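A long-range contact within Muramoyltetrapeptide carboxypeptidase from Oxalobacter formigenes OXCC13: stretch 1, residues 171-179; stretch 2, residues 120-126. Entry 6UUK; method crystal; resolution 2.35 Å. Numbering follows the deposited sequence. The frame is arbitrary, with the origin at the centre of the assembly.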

# COMPACT_ATOMS: atom_id res chain seq x y z
N GLY B 171 18.64 2.90 9.43
CA GLY B 171 19.87 3.33 8.83
C GLY B 171 20.28 2.51 7.63
O GLY B 171 19.45 2.09 6.82
N PRO B 172 21.58 2.25 7.50
CA PRO B 172 22.09 1.56 6.31
C PRO B 172 21.93 0.05 6.41
O PRO B 172 21.64 -0.51 7.47
CB PRO B 172 23.57 1.96 6.30
CG PRO B 172 23.90 2.11 7.75
CD PRO B 172 22.66 2.66 8.41
N MSE B 173 22.12 -0.60 5.27
CA MSE B 173 22.12 -2.06 5.19
C MSE B 173 23.34 -2.54 4.41
O MSE B 173 24.13 -1.74 3.93
CB MSE B 173 20.84 -2.57 4.53
CG MSE B 173 19.57 -2.31 5.32
SE MSE B 173 18.02 -3.23 4.58
CE MSE B 173 18.04 -2.46 2.79
N ILE B 174 23.48 -3.86 4.30
CA ILE B 174 24.58 -4.42 3.52
C ILE B 174 24.33 -4.23 2.03
O ILE B 174 25.28 -4.14 1.24
CB ILE B 174 24.78 -5.90 3.89
CG1 ILE B 174 25.12 -6.05 5.37
CG2 ILE B 174 25.89 -6.53 3.05
CD1 ILE B 174 26.45 -5.44 5.75
N GLN B 175 23.06 -4.11 1.63
CA GLN B 175 22.65 -4.08 0.23
C GLN B 175 23.46 -3.11 -0.62
O GLN B 175 24.22 -3.54 -1.50
CB GLN B 175 21.16 -3.73 0.13
N SER B 176 23.30 -1.81 -0.38
CA SER B 176 23.96 -0.80 -1.21
C SER B 176 24.74 0.23 -0.40
O SER B 176 25.11 1.27 -0.94
CB SER B 176 22.93 -0.08 -2.10
OG SER B 176 22.28 -1.00 -2.96
N ASP B 177 25.00 -0.03 0.88
CA ASP B 177 25.75 0.89 1.72
C ASP B 177 27.14 0.40 2.07
O ASP B 177 28.02 1.22 2.35
CB ASP B 177 24.98 1.18 3.01
CG ASP B 177 23.69 1.93 2.76
OD1 ASP B 177 23.74 3.03 2.17
OD2 ASP B 177 22.62 1.41 3.14
N PHE B 178 27.37 -0.92 2.07
CA PHE B 178 28.69 -1.48 2.29
C PHE B 178 29.22 -2.26 1.10
O PHE B 178 30.44 -2.49 1.03
CB PHE B 178 28.70 -2.40 3.52
CG PHE B 178 28.46 -1.68 4.81
CD1 PHE B 178 29.48 -0.97 5.43
CD2 PHE B 178 27.21 -1.71 5.42
CE1 PHE B 178 29.26 -0.30 6.62
CE2 PHE B 178 26.99 -1.04 6.61
CZ PHE B 178 28.01 -0.34 7.21
N THR B 179 28.36 -2.68 0.16
CA THR B 179 28.80 -3.39 -1.03
C THR B 179 29.22 -2.47 -2.16
O THR B 179 29.96 -2.90 -3.05
CB THR B 179 27.70 -4.32 -1.53
OG1 THR B 179 26.49 -3.58 -1.71
CG2 THR B 179 27.45 -5.46 -0.55
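Stretch 2 (120-126) VIALRGG

A strand that ends beside a weakly bonded helical segment can pass one backbone carbonyl to it while its side chains pack alongside, and residues 120-126 of this carboxypeptidase illustrate the arrangement. The segment enters as a strand through Ala122 and continues as loop. The two stretches run in the same direction where they touch: the CA atoms of Met173, Ile174 and Gln175 lie nearest those of Ala122, Leu123 and Arg124, at 5.6, 4.9 and 5.1 Å.

Val120, extended and buried, stays out of reach. Ile121 points toward stretch 1 with both chi angles t, an extended side chain that brings CD1 among side chains and backbone of stretch 1: it lies 3.7 Å from Ile174 CD1 and 3.7 Å from Phe178 CE2, approaching the Phe178 ring obliquely, and 4.0 Å from Pro172 O. At Ala122 the backbone makes the polar link, Ile174 N donating to Ala122 O at 3.2 Å in a nearly straight hydrogen bond (174°). Its small side chain, directed sideways, leaves CB 4.0 Å from the selenium, SE, of selenomethionine Met173.

Beyond the strand, Leu123 turns its CA-to-CB bond away, yet the side chain's end comes back, with CD1 3.7 Å from Ile174 CG2. Leu123 O lies 2.9 Å from Gln175 N. Arg124 also starts away and returns: its guanidinium lies with one face against Gln175 CB, which is 3.8 Å from Arg124 NH1. Gln175 is modelled only to CB, so the rest of that contact cannot be described. At Gly125, Met173 CE closes to 3.4 Å from the backbone N; an ideal CB here would sit a tight 3.0 Å from the same CE. Gly126 makes no contact, and the interface, burying 443 Å² in all, ends before it.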

# COMPACT_ATOMS: atom_id res chain seq x y z
N VAL B 120 22.87 -5.82 14.86
CA VAL B 120 22.30 -6.75 13.90
C VAL B 120 21.87 -5.95 12.68
O VAL B 120 20.97 -5.10 12.77
CB VAL B 120 21.13 -7.55 14.48
CG1 VAL B 120 20.48 -8.40 13.41
CG2 VAL B 120 21.60 -8.41 15.64
N ILE B 121 22.49 -6.22 11.53
CA ILE B 121 22.23 -5.50 10.30
C ILE B 121 21.54 -6.43 9.31
O ILE B 121 21.85 -7.62 9.25
CB ILE B 121 23.54 -4.92 9.71
CG1 ILE B 121 23.24 -4.09 8.45
CG2 ILE B 121 24.54 -6.03 9.41
CD1 ILE B 121 24.43 -3.32 7.94
N ALA B 122 20.59 -5.88 8.56
CA ALA B 122 19.86 -6.63 7.55
C ALA B 122 20.62 -6.62 6.23
O ALA B 122 21.34 -5.67 5.91
CB ALA B 122 18.46 -6.06 7.36
N LEU B 123 20.43 -7.68 5.45
CA LEU B 123 21.09 -7.79 4.15
C LEU B 123 20.41 -6.89 3.12
O LEU B 123 20.98 -5.88 2.68
CB LEU B 123 21.11 -9.24 3.68
CG LEU B 123 21.93 -9.54 2.42
CD1 LEU B 123 23.41 -9.30 2.68
CD2 LEU B 123 21.69 -10.96 1.93
N ARG B 124 19.20 -7.25 2.71
CA ARG B 124 18.43 -6.48 1.75
C ARG B 124 17.09 -6.07 2.36
O ARG B 124 16.71 -6.50 3.46
CB ARG B 124 18.19 -7.26 0.46
CG ARG B 124 19.30 -7.12 -0.56
CD ARG B 124 18.80 -7.40 -1.97
NE ARG B 124 19.78 -7.02 -2.98
CZ ARG B 124 19.95 -5.77 -3.42
NH1 ARG B 124 19.21 -4.79 -2.93
NH2 ARG B 124 20.87 -5.52 -4.34
N GLY B 125 16.38 -5.22 1.63
CA GLY B 125 15.06 -4.77 2.03
C GLY B 125 14.08 -4.77 0.89
O GLY B 125 13.32 -3.81 0.70
N GLY B 126 14.08 -5.84 0.10
CA GLY B 126 13.19 -5.95 -1.03
C GLY B 126 12.21 -7.10 -0.91
O GLY B 126 11.88 -7.76 -1.91